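Endoglucanase FnCel5A (Fervidobacterium nodosum, PDB 3NCO) probably hydrolyses internal beta-1,4-glucosidic bonds of cellulose as an endoglucanase of glycosyl hydrolase family 5, with a TIM-barrel fold. Local coordinates at residues 129-134 and 166-171; 160-165 and 193-198; 38-43 and 302-307; 62-67 and 82-87. One frame throughout, in Å; residues are numbered along the deposited sequence.

Contact 1. Residues 129-134 and 166-171; sequences AFKDYP and RKTNPS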
# COMPACT_ATOMS: atom_id res chain seq x y z
N ALA A 129 -0.57 -20.05 5.57
CA ALA A 129 0.81 -20.24 5.08
C ALA A 129 1.82 -19.42 5.87
O ALA A 129 2.96 -19.88 6.14
CB ALA A 129 0.93 -19.98 3.59
N PHE A 130 1.39 -18.22 6.29
CA PHE A 130 2.33 -17.30 6.96
C PHE A 130 2.15 -17.26 8.50
O PHE A 130 2.78 -16.47 9.17
CB PHE A 130 2.20 -15.89 6.32
CG PHE A 130 2.84 -15.82 4.96
CD1 PHE A 130 4.21 -15.60 4.85
CD2 PHE A 130 2.08 -15.97 3.80
CE1 PHE A 130 4.83 -15.52 3.57
CE2 PHE A 130 2.67 -15.89 2.51
CZ PHE A 130 4.05 -15.64 2.40
N LYS A 131 1.36 -18.19 9.05
CA LYS A 131 0.94 -18.05 10.45
C LYS A 131 2.09 -17.93 11.46
O LYS A 131 1.96 -17.23 12.48
CB LYS A 131 -0.04 -19.17 10.84
CG LYS A 131 0.57 -20.56 10.94
CD LYS A 131 -0.54 -21.57 11.18
CE LYS A 131 -0.01 -23.01 11.22
NZ LYS A 131 1.00 -23.27 12.28
N ASP A 132 3.20 -18.60 11.17
CA ASP A 132 4.30 -18.70 12.12
C ASP A 132 5.40 -17.67 11.80
O ASP A 132 6.46 -17.70 12.43
CB ASP A 132 4.87 -20.13 12.15
CG ASP A 132 3.84 -21.15 12.71
OD1 ASP A 132 3.23 -20.84 13.74
OD2 ASP A 132 3.65 -22.25 12.12
N TYR A 133 5.17 -16.81 10.81
CA TYR A 133 6.16 -15.79 10.46
C TYR A 133 6.28 -14.75 11.57
O TYR A 133 5.30 -14.49 12.27
CB TYR A 133 5.78 -15.13 9.12
CG TYR A 133 6.38 -15.83 7.93
CD1 TYR A 133 5.99 -17.13 7.60
CD2 TYR A 133 7.30 -15.19 7.13
CE1 TYR A 133 6.54 -17.80 6.50
CE2 TYR A 133 7.86 -15.83 6.03
CZ TYR A 133 7.48 -17.15 5.71
OH TYR A 133 8.00 -17.84 4.62
N PRO A 134 7.48 -14.13 11.72
CA PRO A 134 7.67 -13.08 12.73
C PRO A 134 6.64 -11.95 12.61
O PRO A 134 6.07 -11.73 11.53
CB PRO A 134 9.03 -12.48 12.38
CG PRO A 134 9.64 -13.28 11.36
CD PRO A 134 8.72 -14.42 10.96
N ARG A 166 -7.80 -14.22 11.56
CA ARG A 166 -7.60 -14.29 13.02
C ARG A 166 -7.61 -15.71 13.59
O ARG A 166 -7.13 -15.91 14.71
CB ARG A 166 -8.61 -13.36 13.72
CG ARG A 166 -8.28 -11.92 13.52
CD ARG A 166 -7.37 -11.41 14.56
NE ARG A 166 -7.00 -10.00 14.32
CZ ARG A 166 -5.84 -9.58 13.83
NH1 ARG A 166 -4.87 -10.39 13.49
NH2 ARG A 166 -5.68 -8.29 13.68
N LYS A 167 -8.15 -16.66 12.83
CA LYS A 167 -8.22 -18.06 13.27
C LYS A 167 -6.80 -18.63 13.46
O LYS A 167 -6.55 -19.38 14.40
CB LYS A 167 -9.00 -18.92 12.26
CG LYS A 167 -10.50 -18.74 12.36
CD LYS A 167 -11.23 -19.67 11.42
CE LYS A 167 -12.73 -19.42 11.49
NZ LYS A 167 -13.40 -20.31 10.49
N THR A 168 -5.90 -18.25 12.56
CA THR A 168 -4.52 -18.74 12.57
C THR A 168 -3.49 -17.66 13.01
O THR A 168 -2.38 -18.00 13.40
CB THR A 168 -4.11 -19.24 11.17
OG1 THR A 168 -4.40 -18.25 10.18
CG2 THR A 168 -4.82 -20.56 10.82
N ASN A 169 -3.88 -16.39 12.93
CA ASN A 169 -3.00 -15.25 13.24
C ASN A 169 -3.77 -14.30 14.20
O ASN A 169 -4.34 -13.28 13.77
CB ASN A 169 -2.64 -14.47 11.96
CG ASN A 169 -1.77 -15.26 11.01
OD1 ASN A 169 -0.56 -15.05 10.95
ND2 ASN A 169 -2.37 -16.20 10.28
N PRO A 170 -3.85 -14.69 15.48
CA PRO A 170 -4.71 -13.93 16.39
C PRO A 170 -4.30 -12.47 16.63
O PRO A 170 -5.17 -11.65 16.95
CB PRO A 170 -4.65 -14.71 17.71
CG PRO A 170 -3.65 -15.72 17.55
CD PRO A 170 -3.22 -15.85 16.12
N SER A 171 -3.01 -12.14 16.47
CA SER A 171 -2.55 -10.78 16.83
C SER A 171 -1.82 -10.02 15.71
O SER A 171 -1.46 -8.84 15.89
CB SER A 171 -1.66 -10.84 18.09
OG SER A 171 -0.49 -11.63 17.82
O HOH W 1 0.18 -16.25 14.30
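N169 lays its side-chain amide against the backbone of K131 where two helices of the TIM barrel's outer layer, 112-130 and 151-168, run out side by side, at the end of the barrel where strands 137-140 and 174-177 are about to begin. The N169 side chain sets out from CB with CG beside the backbone N (chi1 -67°), which brings the amide across to K131. CG sits 3.9 Å from K131 CA. OD1 presses closer, 3.4 Å from K131 CA, and is held by R172 NE. The other branch, ND2, meets K131 CB at 3.8 Å; it donates to A127 O and, weakly, to T168 OG1. Asparagine suits this buried place because one short, flat group both gives and accepts. Of the K131 side chain it is CB that touches, 3.7 Å from T168 O and 4.1 Å from T168 CB. The lysine chain runs off to the surface, where NZ forms a salt bridge with D132 OD2 of the same type I turn, which spans F130 to Y133. Beside the amide, a single water ties the two segments together, donating to K131 O at 2.7 Å and to T168 O at 3.2 Å.

Contact 2. Residues 160-165 and 193-198; sequences KVLGEI and VDDKNI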
# COMPACT_ATOMS: atom_id res chain seq x y z
N LYS A 160 -15.26 -10.34 7.40
CA LYS A 160 -15.29 -11.79 7.16
C LYS A 160 -13.89 -12.29 6.87
O LYS A 160 -13.45 -13.35 7.39
CB LYS A 160 -16.21 -12.11 6.00
CG LYS A 160 -17.65 -11.67 6.30
CD LYS A 160 -18.58 -11.98 5.14
CE LYS A 160 -19.99 -11.46 5.46
NZ LYS A 160 -20.85 -11.52 4.24
N VAL A 161 -13.14 -11.49 6.10
CA VAL A 161 -11.78 -11.90 5.77
C VAL A 161 -10.96 -11.91 7.07
O VAL A 161 -10.24 -12.87 7.36
CB VAL A 161 -11.13 -10.97 4.72
CG1 VAL A 161 -9.75 -11.50 4.46
CG2 VAL A 161 -11.95 -11.03 3.44
N LEU A 162 -11.09 -10.82 7.84
CA LEU A 162 -10.36 -10.67 9.11
C LEU A 162 -10.63 -11.86 10.05
O LEU A 162 -9.70 -12.40 10.66
CB LEU A 162 -10.78 -9.38 9.81
CG LEU A 162 -10.01 -9.02 11.10
CD1 LEU A 162 -8.50 -8.92 10.83
CD2 LEU A 162 -10.58 -7.70 11.60
N GLY A 163 -11.89 -12.30 10.11
CA GLY A 163 -12.27 -13.48 10.89
C GLY A 163 -11.46 -14.72 10.52
O GLY A 163 -10.96 -15.46 11.41
N GLU A 164 -11.30 -14.96 9.21
CA GLU A 164 -10.50 -16.12 8.77
C GLU A 164 -9.02 -15.92 9.08
O GLU A 164 -8.33 -16.85 9.50
CB GLU A 164 -10.70 -16.36 7.28
CG GLU A 164 -12.08 -16.98 6.99
CD GLU A 164 -12.23 -18.37 7.60
OE1 GLU A 164 -11.23 -19.09 7.75
OE2 GLU A 164 -13.37 -18.73 7.93
N ILE A 165 -8.52 -14.70 8.87
CA ILE A 165 -7.13 -14.44 9.24
C ILE A 165 -6.89 -14.72 10.72
O ILE A 165 -5.87 -15.35 11.10
CB ILE A 165 -6.73 -12.97 8.90
CG1 ILE A 165 -6.71 -12.76 7.36
CG2 ILE A 165 -5.38 -12.55 9.57
CD1 ILE A 165 -6.57 -11.27 6.90
N VAL A 193 -13.92 -2.35 13.34
CA VAL A 193 -14.37 -3.48 14.16
C VAL A 193 -13.55 -3.41 15.44
O VAL A 193 -12.58 -2.66 15.51
CB VAL A 193 -14.14 -4.82 13.45
CG1 VAL A 193 -15.08 -4.90 12.21
CG2 VAL A 193 -12.72 -4.98 13.06
N ASP A 194 -13.97 -4.14 16.45
CA ASP A 194 -13.28 -4.11 17.72
C ASP A 194 -12.10 -5.05 17.65
O ASP A 194 -12.19 -6.20 18.08
CB ASP A 194 -14.23 -4.56 18.83
CG ASP A 194 -13.68 -4.24 20.23
OD1 ASP A 194 -12.64 -3.54 20.36
OD2 ASP A 194 -14.30 -4.69 21.20
N ASP A 195 -11.00 -4.57 17.09
CA ASP A 195 -9.79 -5.39 16.97
C ASP A 195 -8.68 -4.41 17.25
O ASP A 195 -8.60 -3.34 16.61
CB ASP A 195 -9.69 -5.96 15.53
CG ASP A 195 -8.55 -6.99 15.37
OD1 ASP A 195 -7.37 -6.67 15.59
OD2 ASP A 195 -8.81 -8.16 15.03
N LYS A 196 -7.80 -4.81 18.18
CA LYS A 196 -6.67 -3.98 18.61
C LYS A 196 -5.42 -4.08 17.76
O LYS A 196 -4.44 -3.39 18.04
CB LYS A 196 -6.29 -4.28 20.07
CG LYS A 196 -7.38 -3.96 21.11
CD LYS A 196 -8.34 -2.83 20.66
CE LYS A 196 -9.27 -2.44 21.79
NZ LYS A 196 -8.48 -1.91 22.94
N ASN A 197 -5.45 -4.92 16.73
CA ASN A 197 -4.28 -5.06 15.91
C ASN A 197 -4.59 -4.71 14.47
O ASN A 197 -4.18 -5.44 13.55
CB ASN A 197 -3.69 -6.48 16.06
CG ASN A 197 -3.08 -6.69 17.43
OD1 ASN A 197 -3.59 -7.46 18.24
ND2 ASN A 197 -1.99 -5.97 17.70
N ILE A 198 -5.34 -3.62 14.25
CA ILE A 198 -5.56 -3.11 12.89
C ILE A 198 -4.91 -1.72 12.69
O ILE A 198 -4.75 -0.96 13.65
CB ILE A 198 -7.06 -3.09 12.47
CG1 ILE A 198 -7.91 -2.27 13.44
CG2 ILE A 198 -7.58 -4.54 12.36
CD1 ILE A 198 -9.34 -1.87 12.80
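L162 reaches out from helix 151-168 to touch V193, D195 and I198, and a single methyl group, CD2, makes the nearest approach to all three. The apolar part of the contact is small. L162 CD2 lies 3.8 Å from V193 CG2, the two side chains sliding past one another in opposite directions, and a looser 4.4 Å from I198 CG2. L162 carries CG anti to the backbone N (chi1 -175°), extending the branched end from the helix toward the loop. Leucine suits the place because its branched side chain also touches V174 of strand 174-177.

Van der Waals contact of a mixed kind comes next: D195 OD2 faces L162 CD2 at 3.9 Å, the two side chains arriving from opposite directions. A carboxylate can stand beside a methyl here because its polar needs are met by others. D195 OD1 accepts from N197 N at 2.8 Å, nearly along the C-O axis, and closes an Asx turn, while OD2 forms a salt bridge with R166 NE, one helical turn beyond L162. Were D195 exchanged for an alanine, the R166 guanidinium would probably lose its charged mate and N197 N its acceptor, freeing the turn to shift.

The arrangement belongs to the outer layer of a TIM barrel: a peripheral helix packs against the connection that leads from strand 174-177 into the next parallel strand, 198-204.

Contact 3. Residues 38-43 and 302-307; sequences WGVYIE and YDRWTK. With PO4 (phosphate ion), chain F.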
# COMPACT_ATOMS: atom_id res chain seq x y z
N TRP A 38 4.91 -6.79 -16.72
CA TRP A 38 4.86 -5.35 -16.78
C TRP A 38 6.25 -4.77 -16.75
O TRP A 38 6.41 -3.55 -16.67
CB TRP A 38 4.00 -4.79 -15.62
CG TRP A 38 2.50 -5.10 -15.75
CD1 TRP A 38 1.84 -5.63 -16.84
CD2 TRP A 38 1.49 -4.79 -14.79
NE1 TRP A 38 0.47 -5.70 -16.60
CE2 TRP A 38 0.23 -5.18 -15.35
CE3 TRP A 38 1.51 -4.22 -13.51
CZ2 TRP A 38 -0.98 -5.03 -14.66
CZ3 TRP A 38 0.29 -4.04 -12.85
CH2 TRP A 38 -0.93 -4.47 -13.41
N GLY A 39 7.27 -5.62 -16.84
CA GLY A 39 8.64 -5.14 -16.94
C GLY A 39 9.40 -5.07 -15.62
O GLY A 39 10.54 -4.58 -15.59
N VAL A 40 8.77 -5.53 -14.55
CA VAL A 40 9.44 -5.55 -13.25
C VAL A 40 9.44 -6.96 -12.68
O VAL A 40 8.42 -7.67 -12.71
CB VAL A 40 8.76 -4.63 -12.26
CG1 VAL A 40 9.57 -4.57 -10.96
CG2 VAL A 40 8.64 -3.22 -12.84
N TYR A 41 10.60 -7.38 -12.18
CA TYR A 41 10.68 -8.73 -11.61
C TYR A 41 11.52 -8.54 -10.37
O TYR A 41 12.63 -7.97 -10.47
CB TYR A 41 11.35 -9.72 -12.58
CG TYR A 41 11.44 -11.09 -11.96
CD1 TYR A 41 10.33 -11.91 -11.94
CD2 TYR A 41 12.64 -11.55 -11.37
CE1 TYR A 41 10.36 -13.18 -11.34
CE2 TYR A 41 12.68 -12.81 -10.73
CZ TYR A 41 11.53 -13.60 -10.73
OH TYR A 41 11.54 -14.86 -10.15
N ILE A 42 11.03 -9.01 -9.22
CA ILE A 42 11.73 -8.74 -7.95
C ILE A 42 13.02 -9.56 -7.79
O ILE A 42 12.99 -10.78 -7.72
CB ILE A 42 10.79 -8.92 -6.73
CG1 ILE A 42 9.52 -8.04 -6.91
CG2 ILE A 42 11.57 -8.60 -5.41
CD1 ILE A 42 8.43 -8.28 -5.93
N GLU A 43 14.12 -8.85 -7.75
CA GLU A 43 15.43 -9.44 -7.52
C GLU A 43 15.69 -9.46 -6.04
O GLU A 43 15.33 -8.53 -5.32
CB GLU A 43 16.55 -8.64 -8.28
CG GLU A 43 16.33 -8.62 -9.83
CD GLU A 43 17.37 -7.75 -10.67
OE1 GLU A 43 18.52 -7.50 -10.15
OE2 GLU A 43 17.09 -7.36 -11.90
N TYR A 302 14.29 4.29 -7.97
CA TYR A 302 15.53 3.61 -8.24
C TYR A 302 15.68 3.36 -9.72
O TYR A 302 14.79 2.75 -10.34
CB TYR A 302 15.53 2.29 -7.50
CG TYR A 302 16.83 1.54 -7.59
CD1 TYR A 302 17.96 1.94 -6.84
CD2 TYR A 302 16.96 0.42 -8.42
CE1 TYR A 302 19.18 1.22 -6.92
CE2 TYR A 302 18.16 -0.32 -8.47
CZ TYR A 302 19.24 0.06 -7.73
OH TYR A 302 20.36 -0.67 -7.83
N ASP A 303 16.81 3.83 -10.27
CA ASP A 303 17.11 3.64 -11.69
C ASP A 303 17.80 2.27 -11.84
O ASP A 303 18.98 2.12 -11.46
CB ASP A 303 18.06 4.75 -12.16
CG ASP A 303 18.30 4.72 -13.68
OD1 ASP A 303 18.29 3.63 -14.28
OD2 ASP A 303 18.52 5.82 -14.25
N ARG A 304 17.07 1.27 -12.36
CA ARG A 304 17.62 -0.08 -12.41
C ARG A 304 18.80 -0.17 -13.35
O ARG A 304 19.66 -1.06 -13.19
CB ARG A 304 16.54 -1.06 -12.84
CG ARG A 304 15.47 -1.29 -11.76
CD ARG A 304 14.29 -2.03 -12.28
NE ARG A 304 13.55 -1.19 -13.22
CZ ARG A 304 12.56 -1.61 -14.02
NH1 ARG A 304 11.95 -0.74 -14.83
NH2 ARG A 304 12.19 -2.88 -14.02
N TRP A 305 18.86 0.72 -14.35
CA TRP A 305 19.91 0.60 -15.38
C TRP A 305 21.22 1.08 -14.79
O TRP A 305 22.27 0.44 -14.98
CB TRP A 305 19.59 1.48 -16.60
CG TRP A 305 20.77 1.55 -17.48
CD1 TRP A 305 21.76 2.54 -17.55
CD2 TRP A 305 21.16 0.53 -18.36
NE1 TRP A 305 22.71 2.18 -18.45
CE2 TRP A 305 22.36 0.96 -18.98
CE3 TRP A 305 20.59 -0.69 -18.73
CZ2 TRP A 305 23.02 0.18 -19.92
CZ3 TRP A 305 21.25 -1.46 -19.66
CH2 TRP A 305 22.45 -1.02 -20.25
N THR A 306 21.18 2.23 -14.12
CA THR A 306 22.38 2.80 -13.54
C THR A 306 22.66 2.19 -12.14
O THR A 306 23.78 2.35 -11.61
CB THR A 306 22.30 4.35 -13.47
OG1 THR A 306 21.19 4.73 -12.66
CG2 THR A 306 22.14 4.98 -14.87
N LYS A 307 21.66 1.48 -11.59
CA LYS A 307 21.75 0.90 -10.25
C LYS A 307 22.06 2.00 -9.22
O LYS A 307 22.92 1.84 -8.32
CB LYS A 307 22.79 -0.24 -10.21
CG LYS A 307 22.55 -1.30 -11.31
CD LYS A 307 23.63 -2.42 -11.25
CE LYS A 307 23.14 -3.49 -10.26
NZ LYS A 307 22.33 -4.60 -10.92
P PO4 F . 13.33 2.48 -13.54
O1 PO4 F . 13.76 3.72 -14.34
O2 PO4 F . 12.99 2.95 -12.11
O3 PO4 F . 12.04 1.88 -14.14
O4 PO4 F . 14.52 1.53 -13.48
O HOH W 2 12.81 -5.30 -12.44
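This is a polar, partly buried contact near the protein surface, in which R304 spans from a bound phosphate to the backbone of G39. It joins the loop after strand 22-25 to the turn that follows short strand 302-303, beyond the last barrel strand, 289-292. R304 NH2 donates to G39 O at 2.8 Å, with the carbonyl oxygen near the guanidinium plane. The same nitrogen reaches a water at 3.0 Å that Y41 N also holds, while V40 CG2 packs against NH2 at 3.8 Å. G39 has backbone angles at which a CB would collide with the preceding carbonyl oxygen, so glycine is the natural choice.

The other edge of the guanidinium is given to the phosphate, probably acquired from the crystallisation liquor. A kink at the CG-CD bond (chi3 -69°) lets the side chain curl round so that this edge meets the anion. NE meets O4 at 2.9 Å and NH1 meets O3 at 2.7 Å, a side-on fork, while R304's own backbone N also grips O4 at 2.8 Å; both bonds to O4 are nearly straight (171° and 172°). A methionine in place of R304 would probably leave G39 O without this donor and the phosphate without its forked grip. With A297 N adding a further bond, these N-H groups together hold the anion, whose negative charge is likely to be partly offset by that of R304.

Contact 4. Residues 62-67 and 82-87; sequences IRWSAH and DRVKHV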
# COMPACT_ATOMS: atom_id res chain seq x y z
N ILE A 62 0.24 -7.93 -4.46
CA ILE A 62 0.16 -9.32 -4.95
C ILE A 62 -1.21 -9.67 -5.55
O ILE A 62 -2.22 -9.55 -4.87
CB ILE A 62 0.48 -10.33 -3.78
CG1 ILE A 62 1.81 -9.95 -3.10
CG2 ILE A 62 0.43 -11.78 -4.26
CD1 ILE A 62 2.10 -10.77 -1.80
N ARG A 63 -1.24 -10.13 -6.81
CA ARG A 63 -2.51 -10.44 -7.47
C ARG A 63 -2.75 -11.96 -7.25
O ARG A 63 -2.64 -12.78 -8.16
CB ARG A 63 -2.50 -10.06 -8.95
CG ARG A 63 -3.87 -10.30 -9.62
CD ARG A 63 -3.75 -10.29 -11.09
NE ARG A 63 -3.21 -9.02 -11.58
CZ ARG A 63 -3.56 -8.49 -12.76
NH1 ARG A 63 -4.46 -9.11 -13.54
NH2 ARG A 63 -3.02 -7.34 -13.15
N TRP A 64 -3.10 -12.31 -6.03
CA TRP A 64 -3.41 -13.67 -5.70
C TRP A 64 -4.46 -14.24 -6.62
O TRP A 64 -4.49 -15.42 -6.90
CB TRP A 64 -3.88 -13.77 -4.25
CG TRP A 64 -2.87 -13.42 -3.22
CD1 TRP A 64 -2.83 -12.24 -2.48
CD2 TRP A 64 -1.77 -14.23 -2.74
NE1 TRP A 64 -1.78 -12.29 -1.59
CE2 TRP A 64 -1.11 -13.48 -1.74
CE3 TRP A 64 -1.29 -15.53 -3.04
CZ2 TRP A 64 0.01 -13.96 -1.06
CZ3 TRP A 64 -0.15 -15.99 -2.38
CH2 TRP A 64 0.47 -15.22 -1.37
N SER A 65 -5.37 -13.39 -7.05
CA SER A 65 -6.50 -13.94 -7.79
C SER A 65 -6.12 -14.49 -9.16
O SER A 65 -6.97 -15.18 -9.79
CB SER A 65 -7.58 -12.85 -7.93
OG SER A 65 -7.15 -11.71 -8.66
N ALA A 66 -4.89 -14.15 -9.62
CA ALA A 66 -4.38 -14.67 -10.91
C ALA A 66 -3.68 -16.04 -10.77
O ALA A 66 -3.09 -16.55 -11.75
CB ALA A 66 -3.45 -13.66 -11.54
N HIS A 67 -3.76 -16.66 -9.58
CA HIS A 67 -2.95 -17.85 -9.30
C HIS A 67 -3.70 -18.80 -8.39
O HIS A 67 -3.12 -19.35 -7.45
CB HIS A 67 -1.64 -17.42 -8.63
CG HIS A 67 -0.80 -16.52 -9.49
ND1 HIS A 67 -0.72 -15.15 -9.32
CD2 HIS A 67 -0.00 -16.82 -10.54
CE1 HIS A 67 0.10 -14.64 -10.23
NE2 HIS A 67 0.54 -15.64 -10.99
N ASP A 82 4.95 -20.34 -3.13
CA ASP A 82 6.38 -20.52 -2.84
C ASP A 82 7.18 -19.26 -3.20
O ASP A 82 8.08 -18.85 -2.47
CB ASP A 82 6.93 -21.73 -3.57
CG ASP A 82 6.46 -23.03 -2.95
OD1 ASP A 82 5.86 -22.98 -1.84
OD2 ASP A 82 6.72 -24.09 -3.56
N ARG A 83 6.82 -18.67 -4.32
CA ARG A 83 7.46 -17.42 -4.76
C ARG A 83 7.25 -16.30 -3.75
O ARG A 83 8.23 -15.58 -3.39
CB ARG A 83 6.84 -16.98 -6.12
CG ARG A 83 7.36 -15.64 -6.71
CD ARG A 83 8.87 -15.58 -6.81
NE ARG A 83 9.27 -14.26 -7.26
CZ ARG A 83 10.50 -13.77 -7.15
NH1 ARG A 83 11.49 -14.52 -6.63
NH2 ARG A 83 10.75 -12.51 -7.59
N VAL A 84 5.98 -16.09 -3.35
CA VAL A 84 5.71 -15.01 -2.37
C VAL A 84 6.48 -15.28 -1.05
O VAL A 84 7.05 -14.35 -0.44
CB VAL A 84 4.18 -14.77 -2.18
CG1 VAL A 84 3.92 -13.68 -1.17
CG2 VAL A 84 3.56 -14.35 -3.49
N LYS A 85 6.47 -16.53 -0.61
CA LYS A 85 7.20 -16.90 0.62
C LYS A 85 8.67 -16.60 0.46
O LYS A 85 9.34 -16.13 1.40
CB LYS A 85 7.03 -18.37 0.99
CG LYS A 85 5.69 -18.69 1.60
CD LYS A 85 5.38 -20.18 1.67
CE LYS A 85 5.95 -20.86 2.91
NZ LYS A 85 5.33 -22.23 3.02
N HIS A 86 9.21 -16.93 -0.71
CA HIS A 86 10.62 -16.59 -0.95
C HIS A 86 10.87 -15.09 -0.84
O HIS A 86 11.81 -14.63 -0.18
CB HIS A 86 11.10 -17.11 -2.30
CG HIS A 86 12.44 -16.57 -2.68
ND1 HIS A 86 13.62 -17.07 -2.14
CD2 HIS A 86 12.79 -15.53 -3.46
CE1 HIS A 86 14.64 -16.38 -2.63
NE2 HIS A 86 14.16 -15.44 -3.44
N VAL A 87 9.98 -14.30 -1.46
CA VAL A 87 10.19 -12.86 -1.49
C VAL A 87 10.05 -12.24 -0.08
O VAL A 87 10.76 -11.31 0.30
CB VAL A 87 9.16 -12.24 -2.49
CG1 VAL A 87 9.01 -10.79 -2.29
CG2 VAL A 87 9.59 -12.55 -3.90
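I62 and V84 face each other with CA atoms 8.4 Å apart, the one leaving a barrel strand and the other on helix 78-93. After I62 the chain kinks through an inverse gamma turn at R63 and winds into a short 3-10 segment beginning at W64. R63 O is held from opposite faces of its carbonyl plane, by A66 N and by H67 ND1; residues 82-87 are regular helix. The touching side chains are wholly apolar. I62 and V84 meet tip to tip, CD1 against CG1 at 3.5 Å, tight for two methyls. W64 comes in from the opposite direction to V84, its CH2 3.8 Å from V84 CG1. V84 sets CG1 (anti to the backbone N, chi1 179°) between the two partners, while CG2 also touches W64 CH2 and I62 CG2; a compact branched residue suits so close a fit. I62 also places CG2 over one face of the W64 ring, 3.4 Å above its plane. The indole continues onto I122 and V126, and V84 onto F130, all of helix 112-130. This is packing within one beta-alpha unit of the TIM barrel: the loop leaving strand 57-60 folds onto the helix that follows it, 78-93.

Contact 4 is the buried one, made of apolar side chains alone; the other three are partly buried and differ in chemistry: contact 2 is largely apolar across its face, contact 1 is bridged by a water, and contact 3 relies on hydrogen bonds and an anion. Contacts 1 and 2 both use helix 151-168 and are joined directly by one salt bridge. Contact 1 also touches contact 4, F130 packing on K85. Contact 3 meets contact 4 through a probable hydrogen bond from R83 NH2 to I42 O, yet its centre lies about 35 Å from that of contact 2, on the opposite side of the chain's centre.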